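Local coordinates for protein acyl-CoA dehydrogenase (Thermus thermophilus, PDB 2Z1Q) that probably oxidises the 2,3 bond of saturated acyl-CoA thioesters to a double bond, passing the electrons through bound FAD to an acceptor, at residues E34-R37 and T38-F42; Y378-Y382 and P383-A387; E446-Q449 and V450-K454. All coordinates share one frame; numbering follows the deposited sequence.

Contact 1 of 3, residues E34-R37 and T38-F42; sequences EIAR and TTRTF
Thr39 and Thr41 each turn a hydroxyl back onto the carbonyl four residues earlier. Thr41 OG1 meets Arg37 O at 2.9 Å, and the amide of Thr41 reaches the same oxygen from the opposite face of the carbonyl plane, so two donors grip it. Ile35 O is likewise shared: Thr39 N bonds to it at 2.9 Å, while Thr39 OG1, set beside its backbone N (chi1 -62°), reaches it at 3.2 Å from above the carbonyl plane. Thr38 OG1 copies the pattern only weakly on Glu34 O.

Arg37 bends at chi3 (-61°), and its NH2 forms a salt bridge with Glu34 OE1, 2.9 Å away at the edge of the guanidinium. Arg40 folds back, laying a guanidinium face over Arg37 CA; the two guanidinium planes stand 85° apart. One water accepts from Arg37 NH1 at 2.8 Å and weakly from Arg40 NH2. Were Arg40 an alanine, Arg37 CA would probably lose its flat cover and the water its weaker donor.

Ile35 and Thr39 face Leu74, with Ile35 also on helix 90-99. The whole is an amphipathic turn of helix 30-54 in the N-terminal helical domain of the acyl-CoA dehydrogenase fold.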
loop_
_atom_site.group_PDB
_atom_site.type_symbol
_atom_site.label_atom_id
_atom_site.label_comp_id
_atom_site.label_asym_id
_atom_site.label_seq_id
_atom_site.Cartn_x
_atom_site.Cartn_y
_atom_site.Cartn_z
ATOM N N GLU B 34 -11.952 -18.153 -26.567
ATOM C CA GLU B 34 -11.052 -19.215 -26.991
ATOM C C GLU B 34 -9.611 -18.897 -26.611
ATOM O O GLU B 34 -8.967 -19.643 -25.869
ATOM C CB GLU B 34 -11.135 -19.405 -28.508
ATOM C CG GLU B 34 -11.635 -20.763 -28.955
ATOM C CD GLU B 34 -10.863 -21.900 -28.317
ATOM O OE1 GLU B 34 -11.088 -22.163 -27.115
ATOM O OE2 GLU B 34 -10.037 -22.527 -29.014
ATOM N N ILE B 35 -9.102 -17.787 -27.128
ATOM C CA ILE B 35 -7.734 -17.406 -26.836
ATOM C C ILE B 35 -7.520 -17.255 -25.331
ATOM O O ILE B 35 -6.464 -17.615 -24.808
ATOM C CB ILE B 35 -7.359 -16.109 -27.566
ATOM C CG1 ILE B 35 -7.611 -16.287 -29.070
ATOM C CG2 ILE B 35 -5.901 -15.779 -27.312
ATOM C CD1 ILE B 35 -7.039 -15.189 -29.951
ATOM N N ALA B 36 -8.529 -16.744 -24.632
ATOM C CA ALA B 36 -8.432 -16.576 -23.189
ATOM C C ALA B 36 -8.137 -17.926 -22.545
ATOM O O ALA B 36 -7.297 -18.033 -21.650
ATOM C CB ALA B 36 -9.728 -16.004 -22.633
ATOM N N ARG B 37 -8.832 -18.956 -23.008
ATOM C CA ARG B 37 -8.644 -20.292 -22.467
ATOM C C ARG B 37 -7.227 -20.802 -22.781
ATOM O O ARG B 37 -6.586 -21.436 -21.942
ATOM C CB ARG B 37 -9.707 -21.226 -23.038
ATOM C CG ARG B 37 -9.890 -22.517 -22.274
ATOM C CD ARG B 37 -11.162 -23.248 -22.695
ATOM N NE ARG B 37 -12.377 -22.464 -22.457
ATOM C CZ ARG B 37 -13.034 -21.789 -23.397
ATOM N NH1 ARG B 37 -14.130 -21.106 -23.080
ATOM N NH2 ARG B 37 -12.604 -21.795 -24.652
ATOM N N THR B 38 -6.747 -20.499 -23.984
ATOM C CA THR B 38 -5.406 -20.902 -24.416
ATOM C C THR B 38 -4.374 -20.292 -23.470
ATOM O O THR B 38 -3.462 -20.969 -22.997
ATOM C CB THR B 38 -5.107 -20.409 -25.857
ATOM O OG1 THR B 38 -6.000 -21.049 -26.777
ATOM C CG2 THR B 38 -3.673 -20.728 -26.249
ATOM N N THR B 39 -4.536 -19.003 -23.201
ATOM C CA THR B 39 -3.640 -18.286 -22.308
ATOM C C THR B 39 -3.674 -18.904 -20.916
ATOM O O THR B 39 -2.627 -19.156 -20.316
ATOM C CB THR B 39 -4.018 -16.793 -22.247
ATOM O OG1 THR B 39 -3.868 -16.216 -23.552
ATOM C CG2 THR B 39 -3.135 -16.050 -21.266
ATOM N N ARG B 40 -4.872 -19.163 -20.400
ATOM C CA ARG B 40 -5.002 -19.771 -19.081
ATOM C C ARG B 40 -4.260 -21.109 -19.028
ATOM O O ARG B 40 -3.646 -21.446 -18.008
ATOM C CB ARG B 40 -6.477 -19.974 -18.726
ATOM C CG ARG B 40 -7.144 -18.769 -18.045
ATOM C CD ARG B 40 -8.638 -18.999 -17.781
ATOM N NE ARG B 40 -9.485 -18.585 -18.905
ATOM C CZ ARG B 40 -10.469 -19.321 -19.418
ATOM N NH1 ARG B 40 -10.738 -20.522 -18.915
ATOM N NH2 ARG B 40 -11.189 -18.863 -20.436
ATOM N N THR B 41 -4.306 -21.859 -20.127
ATOM C CA THR B 41 -3.639 -23.154 -20.189
ATOM C C THR B 41 -2.125 -22.951 -20.228
ATOM O O THR B 41 -1.376 -23.613 -19.511
ATOM C CB THR B 41 -4.083 -23.947 -21.436
ATOM O OG1 THR B 41 -5.511 -24.038 -21.455
ATOM C CG2 THR B 41 -3.498 -25.354 -21.415
ATOM N N PHE B 42 -1.695 -22.026 -21.077
ATOM C CA PHE B 42 -0.286 -21.684 -21.225
ATOM C C PHE B 42 0.342 -21.308 -19.885
ATOM O O PHE B 42 1.478 -21.684 -19.594
ATOM C CB PHE B 42 -0.150 -20.502 -22.186
ATOM C CG PHE B 42 1.259 -19.993 -22.330
ATOM C CD1 PHE B 42 2.255 -20.806 -22.857
ATOM C CD2 PHE B 42 1.582 -18.688 -21.957
ATOM C CE1 PHE B 42 3.550 -20.332 -23.016
ATOM C CE2 PHE B 42 2.879 -18.205 -22.115
ATOM C CZ PHE B 42 3.864 -19.033 -22.648
HETATM O O HOH W 1 -14.221 -20.474 -20.342
#

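Contact 2 of 3, residues Y378-Y382 and P383-A387; sequences YSQEY and PIERA
Glu385 and Gln380 run next to each other in the same direction, with carboxylate and amide planes only 16° apart. Glu385 OE1 comes within 3.6 Å of Gln380 CA, and the aliphatic part of Gln380 runs alongside the carboxylate. CG of Glu385 is anti to the backbone N (chi1 -171°), and a bend at chi2 (-82°) turns the acid end alongside Gln380. Glu385 CB and CG press on Ser379 O, CB at 3.1 Å. A water lies 2.7 Å from Glu385 OE1 and 3.1 Å from Gln380 O, while Glu385 OE2 pairs with Arg389 one turn on.

The Tyr382 ring leads away from the helix and puts an edge toward Ser379 OG, leaving CB to touch Pro383 CD (3.8 Å) and Ile384 CG2. Tyr382 O accepts from Glu385 N at 3.0 Å, the donor lying above the carbonyl plane. Upstream, Ser379 OG accepts from Glu381 N in an ST turn, and a type I beta turn runs from Ser379 to Tyr382.

The loop leads from helix 348-372 and the FAD-lining Gly375 into helix 383-392. Ile384 packs on Ala278 of helix 252-288 and Val370 of helix 348-372, whereas Tyr378 OH bonds to Arg389 O of the second subunit, placing the turn at the dimer interface.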
loop_
_atom_site.group_PDB
_atom_site.type_symbol
_atom_site.label_atom_id
_atom_site.label_comp_id
_atom_site.label_asym_id
_atom_site.label_seq_id
_atom_site.Cartn_x
_atom_site.Cartn_y
_atom_site.Cartn_z
ATOM N N TYR B 378 3.261 -12.279 4.653
ATOM C CA TYR B 378 4.580 -11.647 4.669
ATOM C C TYR B 378 5.655 -12.690 4.330
ATOM O O TYR B 378 6.853 -12.383 4.321
ATOM C CB TYR B 378 4.849 -11.066 6.068
ATOM C CG TYR B 378 5.867 -9.937 6.105
ATOM C CD1 TYR B 378 5.571 -8.686 5.552
ATOM C CD2 TYR B 378 7.132 -10.117 6.683
ATOM C CE1 TYR B 378 6.501 -7.651 5.567
ATOM C CE2 TYR B 378 8.063 -9.091 6.708
ATOM C CZ TYR B 378 7.743 -7.860 6.146
ATOM O OH TYR B 378 8.673 -6.844 6.157
ATOM N N SER B 379 5.207 -13.913 4.051
ATOM C CA SER B 379 6.097 -15.031 3.752
ATOM C C SER B 379 6.288 -15.325 2.268
ATOM O O SER B 379 5.316 -15.440 1.522
ATOM C CB SER B 379 5.572 -16.297 4.431
ATOM O OG SER B 379 6.278 -17.441 3.980
ATOM N N GLN B 380 7.540 -15.494 1.852
ATOM C CA GLN B 380 7.817 -15.774 0.448
ATOM C C GLN B 380 7.235 -17.110 -0.005
ATOM O O GLN B 380 7.213 -17.389 -1.198
ATOM C CB GLN B 380 9.328 -15.762 0.146
ATOM C CG GLN B 380 10.023 -14.465 0.521
ATOM C CD GLN B 380 11.436 -14.326 -0.065
ATOM O OE1 GLN B 380 12.238 -13.521 0.420
ATOM N NE2 GLN B 380 11.737 -15.099 -1.113
ATOM N N GLU B 381 6.771 -17.930 0.937
ATOM C CA GLU B 381 6.186 -19.229 0.586
ATOM C C GLU B 381 4.757 -19.097 0.071
ATOM O O GLU B 381 4.218 -20.018 -0.529
ATOM C CB GLU B 381 6.183 -20.171 1.795
ATOM C CG GLU B 381 7.538 -20.740 2.164
ATOM C CD GLU B 381 7.469 -21.637 3.393
ATOM O OE1 GLU B 381 6.580 -22.520 3.443
ATOM O OE2 GLU B 381 8.307 -21.464 4.305
ATOM N N TYR B 382 4.128 -17.957 0.325
ATOM C CA TYR B 382 2.763 -17.734 -0.128
ATOM C C TYR B 382 2.762 -16.764 -1.301
ATOM O O TYR B 382 3.340 -15.678 -1.216
ATOM C CB TYR B 382 1.913 -17.187 1.018
ATOM C CG TYR B 382 1.628 -18.216 2.085
ATOM C CD1 TYR B 382 0.378 -18.833 2.175
ATOM C CD2 TYR B 382 2.613 -18.589 2.989
ATOM C CE1 TYR B 382 0.126 -19.800 3.152
ATOM C CE2 TYR B 382 2.374 -19.553 3.968
ATOM C CZ TYR B 382 1.133 -20.152 4.047
ATOM O OH TYR B 382 0.920 -21.076 5.046
ATOM N N PRO B 383 2.105 -17.139 -2.412
ATOM C CA PRO B 383 2.036 -16.302 -3.613
ATOM C C PRO B 383 1.523 -14.875 -3.386
ATOM O O PRO B 383 1.893 -13.962 -4.124
ATOM C CB PRO B 383 1.106 -17.092 -4.536
ATOM C CG PRO B 383 1.288 -18.494 -4.087
ATOM C CD PRO B 383 1.321 -18.369 -2.591
ATOM N N ILE B 384 0.682 -14.687 -2.373
ATOM C CA ILE B 384 0.133 -13.358 -2.102
ATOM C C ILE B 384 1.246 -12.369 -1.779
ATOM O O ILE B 384 1.119 -11.175 -2.030
ATOM C CB ILE B 384 -0.921 -13.377 -0.940
ATOM C CG1 ILE B 384 -1.689 -12.048 -0.905
ATOM C CG2 ILE B 384 -0.238 -13.610 0.422
ATOM C CD1 ILE B 384 -2.394 -11.693 -2.219
ATOM N N GLU B 385 2.354 -12.887 -1.255
ATOM C CA GLU B 385 3.518 -12.075 -0.900
ATOM C C GLU B 385 4.173 -11.517 -2.171
ATOM O O GLU B 385 4.478 -10.316 -2.255
ATOM C CB GLU B 385 4.479 -12.947 -0.085
ATOM C CG GLU B 385 5.645 -12.247 0.571
ATOM C CD GLU B 385 6.784 -12.018 -0.385
ATOM O OE1 GLU B 385 6.921 -12.804 -1.353
ATOM O OE2 GLU B 385 7.554 -11.063 -0.165
ATOM N N ARG B 386 4.360 -12.377 -3.171
ATOM C CA ARG B 386 4.951 -11.976 -4.442
ATOM C C ARG B 386 4.021 -10.992 -5.167
ATOM O O ARG B 386 4.488 -10.020 -5.773
ATOM C CB ARG B 386 5.164 -13.198 -5.340
ATOM C CG ARG B 386 6.058 -12.945 -6.561
ATOM C CD ARG B 386 5.572 -13.696 -7.804
ATOM N NE ARG B 386 5.016 -15.016 -7.500
ATOM C CZ ARG B 386 5.712 -16.024 -6.988
ATOM N NH1 ARG B 386 5.112 -17.186 -6.744
ATOM N NH2 ARG B 386 7.000 -15.882 -6.724
ATOM N N ALA B 387 2.712 -11.238 -5.104
ATOM C CA ALA B 387 1.752 -10.372 -5.788
ATOM C C ALA B 387 1.764 -8.957 -5.208
ATOM O O ALA B 387 1.605 -7.984 -5.943
ATOM C CB ALA B 387 0.340 -10.977 -5.725
HETATM O O HOH W 2 6.065 -14.936 -2.744
#

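Contact 3 of 3, residues E446-Q449 and V450-K454; sequences ELHQ and VQNLK
Over one face of the His448 imidazole lies Asn452 OD1, 3.6 Å from His448 CE1, with the Asn452 amide plane turned 67° from that of the ring. Asn452 ND2 is 3.5 Å from His448 NE2, so both branches of the amide meet the far end of the imidazole. CG of His448 is anti to the backbone N (chi1 177°), which carries the ring alongside the next turn, where Asn452 stands. In the backbone, Asn452 N bonds to His448 O at 2.9 Å.

On another side, Gln451 CG lies 3.3 Å from Leu447 O, and the bend at chi2 (-56°) then turns the amide toward Lys454. Gln451 OE1 takes a hydrogen bond from Lys454 NZ at 2.8 Å; that ammonium group also pairs with Glu493 and bonds to Trp14 O. Val450 CB sits 3.4 Å from Leu447 O, while Gln449 and Leu453 pack against helix 505-528.

Glu446 faces away from these residues, bridging to Arg500 of helix 476-502 and Arg511 of helix 505-528. Chemically, then, the turn combines van der Waals contact of an amide over an imidazole with ionic links to its neighbours. The buried Lys454 ammonium has a carboxylate, an amide oxygen and a main-chain carbonyl around it, a setting likely to favour its charged form.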
loop_
_atom_site.group_PDB
_atom_site.type_symbol
_atom_site.label_atom_id
_atom_site.label_comp_id
_atom_site.label_asym_id
_atom_site.label_seq_id
_atom_site.Cartn_x
_atom_site.Cartn_y
_atom_site.Cartn_z
ATOM N N GLU B 446 -29.688 6.280 -9.309
ATOM C CA GLU B 446 -28.290 5.879 -9.317
ATOM C C GLU B 446 -27.598 6.426 -10.553
ATOM O O GLU B 446 -26.528 7.028 -10.451
ATOM C CB GLU B 446 -28.166 4.358 -9.264
ATOM C CG GLU B 446 -28.730 3.754 -7.998
ATOM C CD GLU B 446 -28.380 2.293 -7.852
ATOM O OE1 GLU B 446 -28.570 1.542 -8.833
ATOM O OE2 GLU B 446 -27.915 1.894 -6.762
ATOM N N LEU B 447 -28.215 6.233 -11.714
ATOM C CA LEU B 447 -27.644 6.736 -12.959
ATOM C C LEU B 447 -27.625 8.251 -12.952
ATOM O O LEU B 447 -26.825 8.874 -13.648
ATOM C CB LEU B 447 -28.431 6.229 -14.174
ATOM C CG LEU B 447 -28.163 4.781 -14.592
ATOM C CD1 LEU B 447 -28.841 4.493 -15.917
ATOM C CD2 LEU B 447 -26.666 4.557 -14.716
ATOM N N HIS B 448 -28.509 8.846 -12.159
ATOM C CA HIS B 448 -28.570 10.295 -12.054
ATOM C C HIS B 448 -27.351 10.820 -11.290
ATOM O O HIS B 448 -26.748 11.819 -11.670
ATOM C CB HIS B 448 -29.844 10.730 -11.326
ATOM C CG HIS B 448 -29.940 12.211 -11.124
ATOM N ND1 HIS B 448 -30.373 12.775 -9.944
ATOM C CD2 HIS B 448 -29.652 13.244 -11.951
ATOM C CE1 HIS B 448 -30.346 14.093 -10.051
ATOM N NE2 HIS B 448 -29.911 14.403 -11.259
ATOM N N GLN B 449 -27.003 10.141 -10.203
ATOM C CA GLN B 449 -25.854 10.539 -9.396
ATOM C C GLN B 449 -24.606 10.491 -10.273
ATOM O O GLN B 449 -23.701 11.320 -10.145
ATOM C CB GLN B 449 -25.724 9.601 -8.195
ATOM C CG GLN B 449 -27.024 9.462 -7.417
ATOM C CD GLN B 449 -26.933 8.471 -6.282
ATOM O OE1 GLN B 449 -26.353 7.398 -6.428
ATOM N NE2 GLN B 449 -27.514 8.821 -5.141
ATOM N N VAL B 450 -24.577 9.527 -11.186
ATOM C CA VAL B 450 -23.461 9.393 -12.109
ATOM C C VAL B 450 -23.402 10.633 -12.983
ATOM O O VAL B 450 -22.326 11.168 -13.253
ATOM C CB VAL B 450 -23.623 8.129 -12.982
ATOM C CG1 VAL B 450 -22.805 8.254 -14.260
ATOM C CG2 VAL B 450 -23.184 6.916 -12.183
ATOM N N GLN B 451 -24.560 11.111 -13.417
ATOM C CA GLN B 451 -24.583 12.299 -14.248
ATOM C C GLN B 451 -24.107 13.512 -13.471
ATOM O O GLN B 451 -23.413 14.365 -14.021
ATOM C CB GLN B 451 -25.989 12.549 -14.798
ATOM C CG GLN B 451 -26.475 11.436 -15.706
ATOM C CD GLN B 451 -25.527 11.170 -16.867
ATOM O OE1 GLN B 451 -24.969 10.078 -16.991
ATOM N NE2 GLN B 451 -25.342 12.169 -17.725
ATOM N N ASN B 452 -24.480 13.594 -12.197
ATOM C CA ASN B 452 -24.068 14.729 -11.372
ATOM C C ASN B 452 -22.541 14.758 -11.191
ATOM O O ASN B 452 -21.939 15.832 -11.181
ATOM C CB ASN B 452 -24.786 14.699 -10.013
ATOM C CG ASN B 452 -26.241 15.208 -10.088
ATOM O OD1 ASN B 452 -26.989 15.122 -9.106
ATOM N ND2 ASN B 452 -26.637 15.743 -11.245
ATOM N N LEU B 453 -21.917 13.589 -11.062
ATOM C CA LEU B 453 -20.463 13.514 -10.926
ATOM C C LEU B 453 -19.858 14.187 -12.143
ATOM O O LEU B 453 -18.950 15.005 -12.012
ATOM C CB LEU B 453 -19.989 12.052 -10.849
ATOM C CG LEU B 453 -20.383 11.302 -9.575
ATOM C CD1 LEU B 453 -19.954 9.851 -9.650
ATOM C CD2 LEU B 453 -19.742 11.988 -8.383
ATOM N N LYS B 454 -20.387 13.865 -13.324
ATOM C CA LYS B 454 -19.900 14.464 -14.566
ATOM C C LYS B 454 -20.030 15.973 -14.466
ATOM O O LYS B 454 -19.127 16.709 -14.854
ATOM C CB LYS B 454 -20.705 13.973 -15.760
ATOM C CG LYS B 454 -20.813 12.470 -15.825
ATOM C CD LYS B 454 -21.598 12.032 -17.039
ATOM C CE LYS B 454 -21.728 10.526 -17.062
ATOM N NZ LYS B 454 -22.472 10.084 -18.272
#

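Along the chain the three contacts follow in series. Contact 1 belongs to helix 30-54 of the N-terminal domain, contact 2 to the entry of helix 383-392, and contact 3 to helix 445-468. Contacts 1 and 2 are the closer pair, with centres 25 Å apart and nearest atoms about 14 Å apart; the centre of contact 3 stands 38 and 40 Å from theirs. Contact 2 alone lies near FAD and meets the second subunit, whereas contacts 1 and 3 are turns within helices, away from the FAD site. All three lie on helices or at a helix start, none on the mixed beta sheet. Each is a local arrangement of its own piece of chain, and no direct touch couples one to another.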